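Long-range contacts in phosphodiesterase (Candida albicans, PDB 6CPU), which is a largely helical phosphodiesterase of the HD superfamily that holds a zinc ion and has a magnesium ion beside it: residues L434-K438 / S543-L547; A285-L290 / L457-A461; M165-L169 / P367-Y372; H382-I387 / I415-I419; I191-I197 / N254-A258. One frame throughout, in Å; residues are numbered along the deposited sequence.

Contact 1. Residues L434-K438 / S543-L547; sequences LKSFK and SVSDL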
# COMPACT_ATOMS: atom_id res chain seq x y z
N LEU A 434 7.43 12.59 22.62
CA LEU A 434 8.54 13.35 22.05
C LEU A 434 8.98 14.45 23.02
O LEU A 434 10.18 14.64 23.25
CB LEU A 434 8.12 13.96 20.71
CG LEU A 434 9.11 14.89 19.99
CD1 LEU A 434 10.47 14.24 19.85
CD2 LEU A 434 8.54 15.28 18.64
N LYS A 435 8.02 15.16 23.60
CA LYS A 435 8.32 16.21 24.59
C LYS A 435 9.00 15.64 25.84
O LYS A 435 9.95 16.22 26.35
CB LYS A 435 7.06 17.00 24.94
CG LYS A 435 6.66 17.96 23.83
CD LYS A 435 5.18 18.33 23.86
CE LYS A 435 4.79 19.04 22.56
NZ LYS A 435 3.35 19.42 22.53
N SER A 436 8.52 14.50 26.33
CA SER A 436 9.18 13.81 27.44
C SER A 436 10.60 13.37 27.09
O SER A 436 11.50 13.43 27.93
CB SER A 436 8.37 12.59 27.89
OG SER A 436 7.14 12.98 28.46
N PHE A 437 10.80 12.91 25.85
CA PHE A 437 12.12 12.47 25.38
C PHE A 437 13.09 13.65 25.28
O PHE A 437 14.21 13.59 25.79
CB PHE A 437 12.00 11.79 24.01
CG PHE A 437 13.30 11.21 23.51
CD1 PHE A 437 13.88 10.11 24.14
CD2 PHE A 437 13.93 11.74 22.39
CE1 PHE A 437 15.07 9.56 23.68
CE2 PHE A 437 15.12 11.20 21.92
CZ PHE A 437 15.69 10.11 22.57
N LYS A 438 12.64 14.71 24.62
CA LYS A 438 13.46 15.89 24.37
C LYS A 438 13.90 16.51 25.70
O LYS A 438 15.07 16.86 25.87
CB LYS A 438 12.69 16.91 23.52
CG LYS A 438 13.58 17.85 22.71
CD LYS A 438 12.73 18.84 21.93
CE LYS A 438 13.57 19.96 21.33
NZ LYS A 438 12.75 21.17 21.06
N SER A 543 8.17 20.19 15.78
CA SER A 543 8.64 19.43 16.93
C SER A 543 9.67 18.36 16.56
O SER A 543 10.65 18.16 17.27
CB SER A 543 7.45 18.79 17.65
OG SER A 543 7.86 18.20 18.87
N VAL A 544 9.45 17.68 15.43
CA VAL A 544 10.39 16.66 14.96
C VAL A 544 11.68 17.29 14.43
O VAL A 544 12.78 16.77 14.69
CB VAL A 544 9.73 15.74 13.89
CG1 VAL A 544 10.76 14.87 13.18
CG2 VAL A 544 8.67 14.86 14.54
N SER A 545 11.56 18.39 13.70
CA SER A 545 12.75 19.10 13.18
C SER A 545 13.58 19.73 14.30
O SER A 545 14.80 19.86 14.16
CB SER A 545 12.35 20.14 12.14
OG SER A 545 11.47 21.11 12.67
N ASP A 546 12.95 20.11 15.41
CA ASP A 546 13.69 20.54 16.60
C ASP A 546 14.61 19.43 17.10
O ASP A 546 15.74 19.69 17.49
CB ASP A 546 12.74 20.95 17.74
CG ASP A 546 12.01 22.26 17.47
OD1 ASP A 546 12.28 22.91 16.44
OD2 ASP A 546 11.16 22.64 18.30
N LEU A 547 14.12 18.19 17.10
CA LEU A 547 14.93 17.04 17.52
C LEU A 547 15.92 16.60 16.45
O LEU A 547 17.02 16.17 16.76
CB LEU A 547 14.03 15.84 17.88
CG LEU A 547 14.75 14.53 18.26
CD1 LEU A 547 15.42 14.65 19.62
CD2 LEU A 547 13.78 13.36 18.26
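Leu434 reaches helix 525-547 with both methyls, each going to a different neighbour. CD2 lies against the side chain of Ser543, with Leu434 CD2 3.8 Å from Ser543 CB; its approach to the hydroxyl oxygen is unusually short and doubtful in detail. The same methyl also meets the flank of Val544, with Leu434 CD2 4.1 Å from Val544 CG2. The other branch turns to Leu547, where the two leucines cross at a slant and Leu434 CD1 comes to 3.8 Å from Leu547 CD2. Leu547 offers its remaining methyl to Phe437: CD1 lies near the plane of the ring, at its edge, 4.2 Å from Phe437 CE2. Such side-by-side packing of nearly parallel helices belongs to the all-helical body of HD-type phosphodiesterases. The two short axes differ in direction by only 23° and come no closer than 11.0 Å, and long side chains span the distance. Lys438 does so at the exposed margin. Its CG is turned to the far side of CB from the backbone N (chi1 -154°), and the chain then runs extended to Asp546. The resulting salt bridge is long, 3.5 Å from Lys438 NZ to Asp546 OD2, and NZ is closer still to the CB stem of Asp546 than to the carboxylate. Helix 446-462 packs against both segments: on it Leu434 touches Leu456, Phe437 touches Leu452 and Thr449, and Val544 touches Cys460.

Contact 2. Residues A285-L290 / L457-A461; sequences ACFHFL and LIKCA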
# COMPACT_ATOMS: atom_id res chain seq x y z
N ALA A 285 9.03 9.17 1.12
CA ALA A 285 9.25 10.20 2.15
C ALA A 285 10.20 9.70 3.22
O ALA A 285 11.19 10.36 3.53
CB ALA A 285 7.93 10.63 2.77
N CYS A 286 9.91 8.52 3.77
CA CYS A 286 10.82 7.89 4.74
C CYS A 286 12.22 7.76 4.17
O CYS A 286 13.22 8.03 4.85
CB CYS A 286 10.34 6.49 5.14
SG CYS A 286 9.12 6.47 6.45
N PHE A 287 12.29 7.32 2.92
CA PHE A 287 13.56 7.14 2.22
C PHE A 287 14.37 8.44 2.23
O PHE A 287 15.55 8.45 2.59
CB PHE A 287 13.30 6.66 0.80
CG PHE A 287 14.51 6.11 0.10
CD1 PHE A 287 15.10 4.94 0.53
CD2 PHE A 287 15.03 6.76 -1.00
CE1 PHE A 287 16.20 4.42 -0.12
CE2 PHE A 287 16.14 6.24 -1.67
CZ PHE A 287 16.73 5.07 -1.22
N HIS A 288 13.73 9.55 1.86
CA HIS A 288 14.41 10.86 1.89
C HIS A 288 14.80 11.29 3.31
O HIS A 288 15.94 11.73 3.51
CB HIS A 288 13.58 11.93 1.20
CG HIS A 288 13.85 12.04 -0.27
ND1 HIS A 288 14.38 13.17 -0.85
CD2 HIS A 288 13.67 11.15 -1.28
CE1 HIS A 288 14.52 12.97 -2.15
NE2 HIS A 288 14.09 11.75 -2.44
N PHE A 289 13.89 11.14 4.28
CA PHE A 289 14.22 11.43 5.68
C PHE A 289 15.49 10.70 6.10
O PHE A 289 16.41 11.31 6.65
CB PHE A 289 13.08 11.05 6.65
CG PHE A 289 11.80 11.84 6.45
CD1 PHE A 289 11.77 13.04 5.76
CD2 PHE A 289 10.62 11.37 7.02
CE1 PHE A 289 10.59 13.74 5.61
CE2 PHE A 289 9.44 12.08 6.88
CZ PHE A 289 9.41 13.26 6.17
N LEU A 290 15.53 9.40 5.83
CA LEU A 290 16.66 8.57 6.23
C LEU A 290 17.98 8.96 5.55
O LEU A 290 19.04 8.86 6.17
CB LEU A 290 16.34 7.10 5.98
CG LEU A 290 15.25 6.53 6.91
CD1 LEU A 290 14.56 5.32 6.29
CD2 LEU A 290 15.85 6.17 8.27
N LEU A 457 9.13 9.17 12.51
CA LEU A 457 9.48 9.29 11.09
C LEU A 457 8.34 8.78 10.21
O LEU A 457 7.93 9.46 9.28
CB LEU A 457 10.80 8.58 10.79
CG LEU A 457 12.04 9.31 11.33
CD1 LEU A 457 13.30 8.54 10.98
CD2 LEU A 457 12.11 10.73 10.79
N ILE A 458 7.79 7.61 10.55
CA ILE A 458 6.68 7.07 9.76
C ILE A 458 5.46 7.98 9.90
O ILE A 458 4.73 8.16 8.94
CB ILE A 458 6.37 5.59 10.12
CG1 ILE A 458 5.54 4.93 9.01
CG2 ILE A 458 5.67 5.49 11.47
CD1 ILE A 458 5.35 3.44 9.21
N LYS A 459 5.23 8.58 11.07
CA LYS A 459 4.13 9.55 11.22
C LYS A 459 4.29 10.73 10.28
O LYS A 459 3.32 11.17 9.64
CB LYS A 459 4.03 10.07 12.65
CG LYS A 459 3.24 9.16 13.57
CD LYS A 459 3.21 9.67 15.01
CE LYS A 459 2.47 10.99 15.12
NZ LYS A 459 1.13 10.96 14.48
N CYS A 460 5.50 11.27 10.22
CA CYS A 460 5.79 12.42 9.36
C CYS A 460 5.61 12.03 7.89
O CYS A 460 4.95 12.75 7.13
CB CYS A 460 7.21 12.93 9.63
SG CYS A 460 7.37 13.89 11.17
N ALA A 461 6.15 10.88 7.52
CA ALA A 461 6.00 10.36 6.14
C ALA A 461 4.54 10.18 5.76
O ALA A 461 4.12 10.59 4.67
CB ALA A 461 6.75 9.05 6.00
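Ala285 and Ala461 face each other where helix 276-292 and helix 446-462 cross at 128°, a close helix-helix packing in the core of the HD-type phosphodiesterase fold. Small residues permit the approach: the methyls Ala285 CB and Ala461 CB meet at 3.8 Å. The first helix carries the zinc ligand His278, and the second carries Asp462, directly after Ala461, so the crossing joins two elements of the metal site.

Sulfur and methyl contacts form a second group. The thiol of Cys286 lies alongside Ala461, with Cys286 SG 3.5 Å from Ala461 CB, and Cys286 also touches Ala346 of helix 336-348. At the far end Leu290 only grazes its partner, Leu290 CD2 being 4.4 Å from Leu457 CD1.

The aromatic contacts centre on Phe289. Its CG stands opposite the carbonyl carbon across CA-CB (chi1 -64°), which sends the ring over to helix 446-462. There CE2 touches the stem of Cys460, at 3.6 Å from Cys460 CB, while the side chains of Phe289 and Leu457 slide past each other in opposite directions. The ring edge points at backbone, with Leu457 O and Ala461 N near the ring plane. One ring face is covered from within its own helix, Ala285 O lying 3.3 Å above the plane of Phe289 and offset toward the rim.

Contact 3. Residues M165-L169 / P367-Y372; sequences MTYIL and PTALLY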
# COMPACT_ATOMS: atom_id res chain seq x y z
N MET A 165 -12.84 -7.93 5.09
CA MET A 165 -11.70 -7.67 5.96
C MET A 165 -11.57 -8.72 7.06
O MET A 165 -10.45 -9.22 7.31
CB MET A 165 -11.83 -6.27 6.58
CG MET A 165 -11.56 -5.16 5.57
SD MET A 165 -12.04 -3.55 6.25
CE MET A 165 -10.73 -3.32 7.44
N THR A 166 -12.68 -9.06 7.70
CA THR A 166 -12.63 -10.06 8.79
C THR A 166 -12.22 -11.44 8.28
O THR A 166 -11.48 -12.17 8.97
CB THR A 166 -13.94 -10.16 9.60
OG1 THR A 166 -15.04 -10.44 8.74
CG2 THR A 166 -14.18 -8.87 10.37
N TYR A 167 -12.65 -11.79 7.06
CA TYR A 167 -12.31 -13.08 6.47
C TYR A 167 -10.79 -13.20 6.25
O TYR A 167 -10.16 -14.23 6.59
CB TYR A 167 -13.06 -13.26 5.15
CG TYR A 167 -12.50 -14.36 4.29
CD1 TYR A 167 -12.81 -15.69 4.56
CD2 TYR A 167 -11.66 -14.07 3.23
CE1 TYR A 167 -12.29 -16.70 3.77
CE2 TYR A 167 -11.14 -15.08 2.44
CZ TYR A 167 -11.45 -16.38 2.73
OH TYR A 167 -10.93 -17.39 1.94
N ILE A 168 -10.21 -12.15 5.68
CA ILE A 168 -8.79 -12.15 5.39
C ILE A 168 -7.99 -12.14 6.70
O ILE A 168 -7.02 -12.87 6.84
CB ILE A 168 -8.38 -10.96 4.49
CG1 ILE A 168 -9.09 -11.06 3.13
CG2 ILE A 168 -6.87 -10.94 4.31
CD1 ILE A 168 -9.06 -9.78 2.31
N LEU A 169 -8.43 -11.32 7.65
CA LEU A 169 -7.77 -11.23 8.95
C LEU A 169 -7.77 -12.60 9.65
O LEU A 169 -6.71 -13.07 10.11
CB LEU A 169 -8.51 -10.20 9.78
CG LEU A 169 -7.85 -9.59 11.00
CD1 LEU A 169 -6.56 -8.88 10.64
CD2 LEU A 169 -8.84 -8.64 11.64
N PRO A 367 -17.55 -4.71 11.54
CA PRO A 367 -16.99 -5.87 12.23
C PRO A 367 -15.57 -5.68 12.75
O PRO A 367 -15.29 -6.02 13.90
CB PRO A 367 -17.11 -6.96 11.17
CG PRO A 367 -18.48 -6.64 10.58
CD PRO A 367 -18.46 -5.14 10.46
N THR A 368 -14.68 -5.09 11.95
CA THR A 368 -13.29 -4.90 12.42
C THR A 368 -13.18 -3.95 13.63
O THR A 368 -12.33 -4.12 14.51
CB THR A 368 -12.36 -4.48 11.27
OG1 THR A 368 -12.84 -3.27 10.70
CG2 THR A 368 -12.36 -5.54 10.18
N ALA A 369 -14.04 -2.92 13.67
CA ALA A 369 -14.11 -2.04 14.83
C ALA A 369 -14.58 -2.81 16.08
O ALA A 369 -14.07 -2.57 17.17
CB ALA A 369 -15.04 -0.85 14.56
N LEU A 370 -15.52 -3.74 15.90
CA LEU A 370 -15.98 -4.57 17.03
C LEU A 370 -14.88 -5.52 17.53
O LEU A 370 -14.75 -5.72 18.73
CB LEU A 370 -17.24 -5.36 16.67
CG LEU A 370 -18.44 -4.55 16.16
CD1 LEU A 370 -19.66 -5.45 16.05
CD2 LEU A 370 -18.74 -3.35 17.05
N LEU A 371 -14.10 -6.07 16.62
CA LEU A 371 -12.95 -6.92 16.99
C LEU A 371 -11.88 -6.16 17.77
O LEU A 371 -11.30 -6.67 18.74
CB LEU A 371 -12.28 -7.51 15.75
CG LEU A 371 -12.77 -8.73 15.00
CD1 LEU A 371 -11.98 -8.93 13.71
CD2 LEU A 371 -12.65 -9.97 15.86
N TYR A 372 -11.61 -4.93 17.32
CA TYR A 372 -10.51 -4.14 17.86
C TYR A 372 -10.97 -3.12 18.93
O TYR A 372 -10.20 -2.25 19.34
CB TYR A 372 -9.76 -3.45 16.71
CG TYR A 372 -8.91 -4.42 15.92
CD1 TYR A 372 -7.92 -5.17 16.55
CD2 TYR A 372 -9.06 -4.57 14.55
CE1 TYR A 372 -7.13 -6.08 15.85
CE2 TYR A 372 -8.27 -5.44 13.84
CZ TYR A 372 -7.32 -6.22 14.49
OH TYR A 372 -6.52 -7.08 13.76
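Pro367, the first residue of the short helix 367-371, rests its ring on Thr166, with Pro367 CB 3.6 Å from Thr166 CG2 and the two side chains crossing at about a right angle. Next comes Thr368, where the backbones are closest, its CA 6.3 Å from Thr166 CA. The hydroxyl of Thr368 sits between the backbone N and the carbonyl carbon (chi1 59°), which turns the methyl toward helix 165-173. That methyl is shared: Thr368 CG2 is 3.7 Å from Met165 CB, and Thr166 CG2 is 3.8 Å from Thr368 CG2. Met165 bends at its last torsion, bringing its terminal methyl round to Thr368, with Met165 CE 3.9 Å from Thr368 OG1. One turn later Leu371 meets Leu169 tip to tip, 3.8 Å between Leu371 CD1 and Leu169 CD2, and its CD1 also brushes the methyl of Thr166. Tyr372 leaves the helix but remains tied to it through a bond from its N to Thr368 O. Its phenol approaches Leu169 from the opposite direction, and both leucine methyls lie against the hydroxyl, with Leu169 CD2 3.5 Å from Tyr372 OH. Apart from that oxygen and Thr368 OG1, the junction is carbon on carbon. This is plain helix packing between helix 165-173 and the short helix 367-371, which lies in the HD-type family sequence. Helix 377-394 packs against it, touching Met165 through Tyr381, Leu169 through Leu385 and Tyr372 through Ser380, while Met361 of helix 358-363 packs on both Met165 and Thr368.

Contact 4. Residues H382-I387 / I415-I419; sequences HASLFI and IISSI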
# COMPACT_ATOMS: atom_id res chain seq x y z
N HIS A 382 -4.05 -3.35 9.41
CA HIS A 382 -2.88 -3.28 8.52
C HIS A 382 -1.70 -4.05 9.09
O HIS A 382 -1.03 -4.78 8.38
CB HIS A 382 -2.40 -1.83 8.25
CG HIS A 382 -3.47 -0.90 7.80
ND1 HIS A 382 -4.40 -1.22 6.84
CD2 HIS A 382 -3.75 0.36 8.18
CE1 HIS A 382 -5.22 -0.21 6.66
NE2 HIS A 382 -4.85 0.77 7.47
N ALA A 383 -1.44 -3.89 10.39
CA ALA A 383 -0.28 -4.54 11.02
C ALA A 383 -0.43 -6.07 10.99
O ALA A 383 0.51 -6.82 10.75
CB ALA A 383 -0.12 -4.05 12.44
N SER A 384 -1.64 -6.52 11.27
CA SER A 384 -1.88 -7.95 11.35
C SER A 384 -1.75 -8.58 9.97
O SER A 384 -1.06 -9.60 9.79
CB SER A 384 -3.25 -8.22 11.97
OG SER A 384 -3.39 -9.61 12.20
N LEU A 385 -2.37 -7.96 8.97
CA LEU A 385 -2.20 -8.40 7.59
C LEU A 385 -0.77 -8.35 7.10
O LEU A 385 -0.29 -9.29 6.48
CB LEU A 385 -3.07 -7.58 6.62
CG LEU A 385 -4.33 -8.28 6.19
CD1 LEU A 385 -5.25 -8.50 7.37
CD2 LEU A 385 -5.04 -7.50 5.08
N PHE A 386 -0.10 -7.22 7.29
CA PHE A 386 1.23 -7.09 6.71
C PHE A 386 2.19 -8.13 7.27
O PHE A 386 2.96 -8.75 6.52
CB PHE A 386 1.78 -5.69 6.91
CG PHE A 386 3.06 -5.42 6.19
CD1 PHE A 386 3.18 -5.67 4.82
CD2 PHE A 386 4.14 -4.89 6.86
CE1 PHE A 386 4.38 -5.40 4.16
CE2 PHE A 386 5.33 -4.62 6.20
CZ PHE A 386 5.45 -4.86 4.85
N ILE A 387 2.12 -8.37 8.57
CA ILE A 387 3.00 -9.36 9.19
C ILE A 387 2.57 -10.77 8.80
O ILE A 387 3.39 -11.56 8.35
CB ILE A 387 3.04 -9.26 10.73
CG1 ILE A 387 3.52 -7.88 11.19
CG2 ILE A 387 3.90 -10.40 11.31
CD1 ILE A 387 4.86 -7.44 10.64
N ILE A 415 8.22 -3.23 13.33
CA ILE A 415 7.28 -2.94 12.23
C ILE A 415 5.86 -2.71 12.77
O ILE A 415 5.18 -1.77 12.34
CB ILE A 415 7.32 -4.05 11.16
CG1 ILE A 415 8.66 -3.98 10.40
CG2 ILE A 415 6.15 -3.89 10.20
CD1 ILE A 415 8.93 -5.13 9.46
N ILE A 416 5.42 -3.56 13.70
CA ILE A 416 4.09 -3.42 14.32
C ILE A 416 3.98 -2.07 15.02
O ILE A 416 3.01 -1.33 14.84
CB ILE A 416 3.81 -4.56 15.33
CG1 ILE A 416 3.67 -5.89 14.58
CG2 ILE A 416 2.57 -4.24 16.17
CD1 ILE A 416 3.73 -7.12 15.47
N SER A 417 4.99 -1.77 15.83
CA SER A 417 5.03 -0.50 16.55
C SER A 417 4.88 0.69 15.59
O SER A 417 4.07 1.59 15.83
CB SER A 417 6.35 -0.41 17.33
OG SER A 417 6.59 0.91 17.76
N SER A 418 5.63 0.68 14.50
CA SER A 418 5.63 1.81 13.57
C SER A 418 4.29 1.90 12.82
O SER A 418 3.74 2.99 12.65
CB SER A 418 6.81 1.72 12.60
OG SER A 418 8.04 1.52 13.30
N ILE A 419 3.75 0.76 12.41
CA ILE A 419 2.45 0.78 11.77
C ILE A 419 1.37 1.29 12.72
O ILE A 419 0.55 2.14 12.34
CB ILE A 419 2.09 -0.59 11.15
CG1 ILE A 419 3.07 -0.88 9.99
CG2 ILE A 419 0.67 -0.56 10.62
CD1 ILE A 419 2.86 -2.22 9.30
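The 2.8 Å bond from Phe386 N to His382 O closes one turn of helix 377-394 whose two residues both meet Ile419 of helix 411-421. The two helices pass roughly antiparallel, at 147°, with short axes 9.6 Å apart, in the metal-binding helical core of the HD-type fold.

Ile419 spreads its branches over this turn. CG2, lying on the far side of CB from its own backbone N, settles on Ala383, with Ile419 CG2 4.0 Å from Ala383 CB, and also touches the stem of His382. CD1 goes to the Phe386 ring, where Ile419 CD1 is 3.8 Å from Phe386 CD2. Ile415 meets that ring at its edge, its CG2 near the ring plane and 4.0 Å from Phe386 CD2.

The same Ile415 methyl is wedged against Ile387, whose CD1 stands 3.8 Å from Ile415 CG2. Ile387 then crosses Ile416 at about a right angle through their CG1 atoms. Val344 of helix 336-348 packs on both Phe386 and Ile415.

The imidazole of His382 turns from these isoleucines toward the metals, its side chain about 4 Å from the magnesium ion, and ND1 is hydrogen-bonded to Val351 O. The chemistry is thus divided: apolar packing of isoleucines, Ala383 and Phe386 joins the helices, while the bond to Val351 O probably restrains the rotation of the imidazole.

Contact 5. Residues I191-I197 / N254-A258; sequences IEEINFI and NELLA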
# COMPACT_ATOMS: atom_id res chain seq x y z
N ILE A 191 8.86 -17.54 -7.82
CA ILE A 191 10.11 -16.80 -8.02
C ILE A 191 11.01 -17.55 -9.01
O ILE A 191 11.65 -16.93 -9.87
CB ILE A 191 10.85 -16.59 -6.69
CG1 ILE A 191 10.09 -15.55 -5.85
CG2 ILE A 191 12.29 -16.14 -6.92
CD1 ILE A 191 10.43 -15.58 -4.37
N GLU A 192 10.99 -18.87 -8.90
CA GLU A 192 11.80 -19.75 -9.74
C GLU A 192 11.34 -19.73 -11.19
O GLU A 192 12.16 -19.70 -12.11
CB GLU A 192 11.73 -21.17 -9.18
CG GLU A 192 12.87 -22.07 -9.61
CD GLU A 192 12.68 -23.50 -9.13
OE1 GLU A 192 13.09 -24.43 -9.87
OE2 GLU A 192 12.12 -23.71 -8.04
N GLU A 193 10.02 -19.73 -11.41
CA GLU A 193 9.46 -19.84 -12.76
C GLU A 193 8.98 -18.55 -13.43
O GLU A 193 8.92 -18.49 -14.65
CB GLU A 193 8.32 -20.84 -12.76
CG GLU A 193 8.77 -22.25 -12.38
CD GLU A 193 7.73 -23.30 -12.67
OE1 GLU A 193 7.05 -23.22 -13.72
OE2 GLU A 193 7.58 -24.22 -11.85
N ILE A 194 8.62 -17.54 -12.65
CA ILE A 194 8.11 -16.29 -13.24
C ILE A 194 9.19 -15.23 -13.25
O ILE A 194 9.89 -15.04 -12.26
CB ILE A 194 6.88 -15.77 -12.47
CG1 ILE A 194 5.75 -16.78 -12.60
CG2 ILE A 194 6.47 -14.39 -12.99
CD1 ILE A 194 4.53 -16.49 -11.77
N ASN A 195 9.33 -14.55 -14.39
CA ASN A 195 10.24 -13.43 -14.55
C ASN A 195 9.46 -12.14 -14.32
O ASN A 195 8.84 -11.60 -15.23
CB ASN A 195 10.89 -13.46 -15.94
CG ASN A 195 12.18 -12.65 -16.00
OD1 ASN A 195 12.82 -12.41 -14.98
ND2 ASN A 195 12.57 -12.24 -17.20
N PHE A 196 9.47 -11.65 -13.09
CA PHE A 196 8.56 -10.57 -12.70
C PHE A 196 8.78 -9.24 -13.43
O PHE A 196 7.81 -8.50 -13.67
CB PHE A 196 8.54 -10.42 -11.18
CG PHE A 196 7.69 -11.45 -10.50
CD1 PHE A 196 6.34 -11.22 -10.28
CD2 PHE A 196 8.22 -12.68 -10.12
CE1 PHE A 196 5.54 -12.17 -9.68
CE2 PHE A 196 7.42 -13.64 -9.53
CZ PHE A 196 6.09 -13.38 -9.30
N ILE A 197 10.02 -8.96 -13.83
CA ILE A 197 10.30 -7.74 -14.59
C ILE A 197 9.52 -7.69 -15.90
O ILE A 197 9.15 -6.60 -16.37
CB ILE A 197 11.83 -7.57 -14.87
CG1 ILE A 197 12.16 -6.15 -15.34
CG2 ILE A 197 12.30 -8.59 -15.90
CD1 ILE A 197 12.30 -5.14 -14.22
N ASN A 254 14.59 -10.49 -9.11
CA ASN A 254 13.33 -11.22 -9.29
C ASN A 254 12.61 -11.53 -7.98
O ASN A 254 11.38 -11.50 -7.92
CB ASN A 254 13.53 -12.54 -10.05
CG ASN A 254 12.24 -13.04 -10.67
OD1 ASN A 254 11.53 -12.28 -11.34
ND2 ASN A 254 11.92 -14.30 -10.46
N GLU A 255 13.39 -11.85 -6.95
CA GLU A 255 12.86 -12.16 -5.62
C GLU A 255 12.25 -10.92 -4.96
O GLU A 255 11.18 -11.01 -4.37
CB GLU A 255 13.99 -12.70 -4.76
CG GLU A 255 13.58 -13.29 -3.43
CD GLU A 255 14.73 -14.06 -2.79
OE1 GLU A 255 15.56 -14.64 -3.52
OE2 GLU A 255 14.80 -14.07 -1.55
N LEU A 256 12.93 -9.79 -5.05
CA LEU A 256 12.37 -8.53 -4.55
C LEU A 256 11.13 -8.11 -5.31
O LEU A 256 10.14 -7.72 -4.70
CB LEU A 256 13.39 -7.39 -4.58
CG LEU A 256 14.39 -7.33 -3.44
CD1 LEU A 256 15.30 -6.12 -3.61
CD2 LEU A 256 13.68 -7.28 -2.08
N LEU A 257 11.15 -8.22 -6.64
CA LEU A 257 9.96 -7.91 -7.42
C LEU A 257 8.77 -8.80 -7.05
O LEU A 257 7.64 -8.32 -6.95
CB LEU A 257 10.24 -8.00 -8.92
CG LEU A 257 11.14 -6.92 -9.54
CD1 LEU A 257 11.26 -7.14 -11.05
CD2 LEU A 257 10.65 -5.51 -9.27
N ALA A 258 8.99 -10.10 -6.84
CA ALA A 258 7.89 -10.98 -6.44
C ALA A 258 7.22 -10.48 -5.14
O ALA A 258 6.00 -10.42 -5.03
CB ALA A 258 8.37 -12.42 -6.26
O HOH W 1 12.45 -10.23 -12.93
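Asn254 turns its amide against the loop that follows helix 177-193 and uses both ends of it. ND2 donates to Ile194 O over 2.8 Å, with the oxygen close to the amide plane. The carbonyl end receives Phe196 N at 2.8 Å from Asn254 OD1, in the carbonyl plane and with a fairly straight N-H...O angle of 164°. A water donates to the same OD1 and to Asn195 OD1, and accepts from Ile197 N.

The Phe196 and Asn254 side chains cross at about a right angle, with ring and amide planes 43° apart, and OD1 lies at the ring edge. Over one face of the ring is a CH-pi contact, Ala258 CA standing 3.9 Å from the Phe196 ring centroid, almost on the normal. Over the opposite face sits Ile194 CG2. Ile191 packs on the methyl of Ala258, with Ile191 CG1 3.6 Å from Ala258 CB, while Leu257 CD1 supports Ile197.

Away from the metals, the contact joins the end of helix 177-193 and its loop to helix 253-264. One side-chain amide serves two main-chain groups, one just after the helix and one in the following 3-10 segment, so its two bonds probably fix both the amide flip and the loop path.

Overall arrangement
Along the chain, contact 5 is nested within the loop closed by contact 3, and contact 4 within that of contact 2, whereas contacts 2 and 3 cross, as do 1 and 2. Three touches make a continuous row: contact 3 meets contact 4 through Leu169 and Leu385, contact 4 meets contact 2 where Ser418 packs on Ile458, and contact 2 meets contact 1 where Cys460 packs on Val544. Helix 446-462 contributes Ile458 and Cys460 to the last two touches. Contacts 4 and 2, mid-row, lie near the zinc and magnesium ions; contacts 3 and 1 end it, centres about 35 Å apart. Contact 5 stands apart, its nearest atoms about 11 Å from contacts 2 and 4, tying helix 177-193 to helix 253-264.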